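Local coordinates for Rho guanine nucleotide exchange factor 3 (PDB 2Z0Q), which acts as a guanine nucleotide exchange factor for the small GTPases RhoA and RhoB, here represented by its DH-PH portion, at residues L70-L81 and I97-Y108. Numbering follows the deposited sequence.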
loop_
_atom_site.group_PDB
_atom_site.type_symbol
_atom_site.label_atom_id
_atom_site.label_comp_id
_atom_site.label_asym_id
_atom_site.label_seq_id
_atom_site.Cartn_x
_atom_site.Cartn_y
_atom_site.Cartn_z
ATOM N N LEU A 70 4.034 -15.873 6.164
ATOM C CA LEU A 70 2.575 -15.776 6.261
ATOM C C LEU A 70 1.794 -16.926 5.649
ATOM O O LEU A 70 0.669 -17.216 6.071
ATOM C CB LEU A 70 2.103 -14.487 5.619
ATOM C CG LEU A 70 2.765 -13.233 6.139
ATOM C CD1 LEU A 70 2.155 -12.041 5.420
ATOM C CD2 LEU A 70 2.565 -13.120 7.652
ATOM N N ILE A 71 2.370 -17.568 4.636
ATOM C CA ILE A 71 1.688 -18.669 3.983
ATOM C C ILE A 71 1.222 -19.747 4.951
ATOM O O ILE A 71 0.078 -20.183 4.875
ATOM C CB ILE A 71 2.577 -19.259 2.835
ATOM C CG1 ILE A 71 2.749 -18.177 1.760
ATOM C CG2 ILE A 71 1.940 -20.516 2.255
ATOM C CD1 ILE A 71 3.695 -18.547 0.584
ATOM N N PRO A 72 2.091 -20.190 5.889
ATOM C CA PRO A 72 1.649 -21.230 6.825
ATOM C C PRO A 72 0.441 -20.829 7.682
ATOM O O PRO A 72 -0.360 -21.681 8.046
ATOM C CB PRO A 72 2.894 -21.498 7.677
ATOM C CG PRO A 72 4.023 -21.087 6.770
ATOM C CD PRO A 72 3.520 -19.862 6.090
ATOM N N LEU A 73 0.312 -19.545 7.994
ATOM C CA LEU A 73 -0.816 -19.072 8.823
ATOM C C LEU A 73 -2.177 -19.349 8.166
ATOM O O LEU A 73 -3.137 -19.768 8.812
ATOM C CB LEU A 73 -0.724 -17.560 9.057
ATOM C CG LEU A 73 0.623 -17.002 9.490
ATOM C CD1 LEU A 73 0.452 -15.540 9.837
ATOM C CD2 LEU A 73 1.154 -17.808 10.648
ATOM N N HIS A 74 -2.235 -19.058 6.880
ATOM C CA HIS A 74 -3.444 -19.255 6.086
ATOM C C HIS A 74 -3.666 -20.744 5.775
ATOM O O HIS A 74 -4.797 -21.247 5.809
ATOM C CB HIS A 74 -3.333 -18.350 4.844
ATOM C CG HIS A 74 -3.319 -16.891 5.191
ATOM N ND1 HIS A 74 -4.452 -16.218 5.604
ATOM C CD2 HIS A 74 -2.307 -15.992 5.250
ATOM C CE1 HIS A 74 -4.136 -14.973 5.912
ATOM N NE2 HIS A 74 -2.839 -14.811 5.708
ATOM N N GLU A 75 -2.586 -21.490 5.550
ATOM C CA GLU A 75 -2.742 -22.907 5.312
ATOM C C GLU A 75 -3.332 -23.536 6.553
ATOM O O GLU A 75 -4.155 -24.447 6.452
ATOM C CB GLU A 75 -1.393 -23.580 4.978
ATOM C CG GLU A 75 -0.797 -23.121 3.654
ATOM C CD GLU A 75 0.571 -23.754 3.371
ATOM O OE1 GLU A 75 1.511 -23.548 4.170
ATOM O OE2 GLU A 75 0.687 -24.456 2.341
ATOM N N GLU A 76 -2.911 -23.063 7.727
ATOM C CA GLU A 76 -3.442 -23.610 8.965
ATOM C C GLU A 76 -4.929 -23.297 9.073
ATOM O O GLU A 76 -5.705 -24.163 9.443
ATOM C CB GLU A 76 -2.729 -23.035 10.185
ATOM C CG GLU A 76 -3.254 -23.584 11.502
ATOM C CD GLU A 76 -3.006 -25.063 11.646
ATOM O OE1 GLU A 76 -1.951 -25.536 11.168
ATOM O OE2 GLU A 76 -3.839 -25.765 12.245
ATOM N N LEU A 77 -5.335 -22.073 8.752
ATOM C CA LEU A 77 -6.762 -21.773 8.871
ATOM C C LEU A 77 -7.551 -22.619 7.871
ATOM O O LEU A 77 -8.566 -23.221 8.201
ATOM C CB LEU A 77 -7.032 -20.284 8.643
ATOM C CG LEU A 77 -8.525 -19.959 8.590
ATOM C CD1 LEU A 77 -9.216 -20.388 9.870
ATOM C CD2 LEU A 77 -8.685 -18.472 8.284
ATOM N N LEU A 78 -7.093 -22.653 6.631
ATOM C CA LEU A 78 -7.778 -23.446 5.615
ATOM C C LEU A 78 -7.924 -24.914 6.020
ATOM O O LEU A 78 -8.984 -25.507 5.872
ATOM C CB LEU A 78 -7.022 -23.323 4.304
ATOM C CG LEU A 78 -7.619 -24.032 3.082
ATOM C CD1 LEU A 78 -9.015 -23.509 2.818
ATOM C CD2 LEU A 78 -6.714 -23.775 1.879
ATOM N N SER A 79 -6.839 -25.505 6.516
ATOM C CA SER A 79 -6.851 -26.892 6.926
ATOM C C SER A 79 -7.915 -27.139 7.989
ATOM O O SER A 79 -8.640 -28.129 7.929
ATOM C CB SER A 79 -5.459 -27.285 7.459
ATOM O OG SER A 79 -5.486 -28.600 7.969
ATOM N N GLN A 80 -8.013 -26.236 8.961
ATOM C CA GLN A 80 -9.001 -26.377 10.021
ATOM C C GLN A 80 -10.441 -26.223 9.514
ATOM O O GLN A 80 -11.340 -26.964 9.938
ATOM C CB GLN A 80 -8.715 -25.368 11.142
ATOM C CG GLN A 80 -7.515 -25.780 12.013
ATOM C CD GLN A 80 -7.261 -24.816 13.139
ATOM O OE1 GLN A 80 -8.169 -24.484 13.902
ATOM N NE2 GLN A 80 -6.016 -24.367 13.267
ATOM N N LEU A 81 -10.665 -25.266 8.624
ATOM C CA LEU A 81 -12.017 -25.069 8.065
ATOM C C LEU A 81 -12.401 -26.279 7.222
ATOM O O LEU A 81 -13.563 -26.691 7.196
ATOM C CB LEU A 81 -12.044 -23.818 7.200
ATOM C CG LEU A 81 -11.877 -22.532 7.992
ATOM C CD1 LEU A 81 -11.624 -21.433 6.997
ATOM C CD2 LEU A 81 -13.108 -22.251 8.873
ATOM N N ILE A 97 -12.953 -22.242 15.727
ATOM C CA ILE A 97 -11.747 -22.259 14.909
ATOM C C ILE A 97 -11.166 -20.850 14.698
ATOM O O ILE A 97 -9.957 -20.646 14.793
ATOM C CB ILE A 97 -12.050 -22.892 13.519
ATOM C CG1 ILE A 97 -12.179 -24.411 13.654
ATOM C CG2 ILE A 97 -10.921 -22.502 12.509
ATOM C CD1 ILE A 97 -12.617 -25.115 12.339
ATOM N N LEU A 98 -12.029 -19.874 14.376
ATOM C CA LEU A 98 -11.552 -18.518 14.139
ATOM C C LEU A 98 -10.958 -17.926 15.417
ATOM O O LEU A 98 -9.877 -17.385 15.388
ATOM C CB LEU A 98 -12.695 -17.624 13.627
ATOM C CG LEU A 98 -13.012 -17.965 12.162
ATOM C CD1 LEU A 98 -14.384 -17.432 11.777
ATOM C CD2 LEU A 98 -11.923 -17.383 11.275
ATOM N N VAL A 99 -11.683 -18.039 16.517
ATOM C CA VAL A 99 -11.175 -17.513 17.774
ATOM C C VAL A 99 -9.820 -18.145 18.152
ATOM O O VAL A 99 -8.913 -17.455 18.603
ATOM C CB VAL A 99 -12.192 -17.720 18.884
ATOM C CG1 VAL A 99 -11.541 -17.350 20.267
ATOM C CG2 VAL A 99 -13.404 -16.773 18.626
ATOM N N GLY A 100 -9.665 -19.451 17.941
ATOM C CA GLY A 100 -8.376 -20.061 18.263
ATOM C C GLY A 100 -7.250 -19.718 17.305
ATOM O O GLY A 100 -6.064 -19.755 17.667
ATOM N N TRP A 101 -7.595 -19.406 16.061
ATOM C CA TRP A 101 -6.591 -19.078 15.055
ATOM C C TRP A 101 -6.107 -17.633 15.101
ATOM O O TRP A 101 -4.949 -17.367 14.844
ATOM C CB TRP A 101 -7.161 -19.396 13.649
ATOM C CG TRP A 101 -6.288 -18.994 12.492
ATOM C CD1 TRP A 101 -5.215 -19.692 11.976
ATOM C CD2 TRP A 101 -6.419 -17.813 11.686
ATOM N NE1 TRP A 101 -4.681 -19.008 10.909
ATOM C CE2 TRP A 101 -5.396 -17.855 10.711
ATOM C CE3 TRP A 101 -7.314 -16.721 11.691
ATOM C CZ2 TRP A 101 -5.231 -16.841 9.740
ATOM C CZ3 TRP A 101 -7.152 -15.708 10.713
ATOM C CH2 TRP A 101 -6.120 -15.782 9.760
ATOM N N LEU A 102 -6.993 -16.705 15.466
ATOM C CA LEU A 102 -6.631 -15.287 15.510
ATOM C C LEU A 102 -5.270 -14.842 16.071
ATOM O O LEU A 102 -4.656 -13.926 15.532
ATOM C CB LEU A 102 -7.727 -14.479 16.247
ATOM C CG LEU A 102 -9.075 -14.493 15.569
ATOM C CD1 LEU A 102 -10.060 -13.618 16.308
ATOM C CD2 LEU A 102 -8.861 -14.040 14.142
ATOM N N PRO A 103 -4.821 -15.434 17.174
ATOM C CA PRO A 103 -3.533 -15.035 17.751
ATOM C C PRO A 103 -2.338 -15.123 16.759
ATOM O O PRO A 103 -1.389 -14.383 16.899
ATOM C CB PRO A 103 -3.382 -15.996 18.929
ATOM C CG PRO A 103 -4.776 -16.186 19.357
ATOM C CD PRO A 103 -5.497 -16.398 18.064
ATOM N N CYS A 104 -2.427 -15.992 15.752
ATOM C CA CYS A 104 -1.322 -16.115 14.816
ATOM C C CYS A 104 -1.200 -14.899 13.924
ATOM O O CYS A 104 -0.172 -14.702 13.279
ATOM C CB CYS A 104 -1.442 -17.395 13.984
ATOM S SG CYS A 104 -2.466 -17.258 12.567
ATOM N N LEU A 105 -2.235 -14.057 13.905
ATOM C CA LEU A 105 -2.184 -12.836 13.103
ATOM C C LEU A 105 -1.168 -11.843 13.667
ATOM O O LEU A 105 -0.917 -10.801 13.086
ATOM C CB LEU A 105 -3.566 -12.174 13.019
ATOM C CG LEU A 105 -4.584 -12.877 12.099
ATOM C CD1 LEU A 105 -5.837 -12.082 12.038
ATOM C CD2 LEU A 105 -4.006 -13.063 10.712
ATOM N N SER A 106 -0.579 -12.161 14.822
ATOM C CA SER A 106 0.422 -11.264 15.369
ATOM C C SER A 106 1.570 -11.099 14.331
ATOM O O SER A 106 2.219 -10.074 14.299
ATOM C CB SER A 106 0.980 -11.812 16.694
ATOM O OG SER A 106 1.631 -13.044 16.513
ATOM N N SER A 107 1.808 -12.108 13.502
ATOM C CA SER A 107 2.862 -12.001 12.476
ATOM C C SER A 107 2.573 -10.908 11.445
ATOM O O SER A 107 3.496 -10.428 10.766
ATOM C CB SER A 107 3.046 -13.332 11.764
ATOM O OG SER A 107 3.365 -14.346 12.688
ATOM N N TYR A 108 1.312 -10.483 11.310
ATOM C CA TYR A 108 1.033 -9.405 10.348
ATOM C C TYR A 108 1.647 -8.077 10.820
ATOM O O TYR A 108 1.895 -7.181 10.024
ATOM C CB TYR A 108 -0.472 -9.233 10.120
ATOM C CG TYR A 108 -0.993 -10.086 8.993
ATOM C CD1 TYR A 108 -0.988 -11.473 9.070
ATOM C CD2 TYR A 108 -1.414 -9.492 7.803
ATOM C CE1 TYR A 108 -1.397 -12.278 7.957
ATOM C CE2 TYR A 108 -1.810 -10.262 6.699
ATOM C CZ TYR A 108 -1.797 -11.642 6.781
ATOM O OH TYR A 108 -2.173 -12.351 5.669
HETATM O O HOH W 1 -8.232 -22.560 15.496
#
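W101 and L77 lie at the tight centre of this contact, an example of how one indole can join two nearly antiparallel helices by a polar and an apolar grip at once. W101 swings its ring toward helix 67-84 because CG lies trans to the backbone N (chi1 175°), and its NE1 donates to L73 O at 2.7 Å. That carbonyl also accepts from L77 N one turn on, the two donors arriving from opposite faces of its plane. L77 CB sits over one face of the indole in a CH-pi contact, 3.6 Å from the centroid of the five-membered ring, while CD2 extends over the six-membered ring; C104 SG rests against the other face, near the rim. A leucine in place of W101 would probably cost L73 O its second donor and open a gap between L77 and C104.

At one end, the H74 and Y108 rings meet edge against edge, their planes at 82°, and NE2 and OH share a short hydrogen bond of 2.5 Å. L70 CD1 lies over a face of the tyrosine, and L73 CD1 comes to its edge.

The Q80 side is partly open to solvent. Here I97 and Q80 lie alongside each other, pointing opposite ways, with I97 CD1 3.3 Å from Q80 O, and a water donates to both Q80 OE1 and I97 O. Q80 NE2 donates to E76 OE2 at 2.8 Å, within the same helix.

Both segments belong to the helical DH domain, the exchange module of Rho GEFs. Helix 15-51 packs against H74 and L77, and its E31 is hydrogen-bonded to H74 ND1, which probably helps fix the imidazole's rotation; helix 155-172 packs on L70, H74, L98 and Y108, and the long helix 180-213 touches L98.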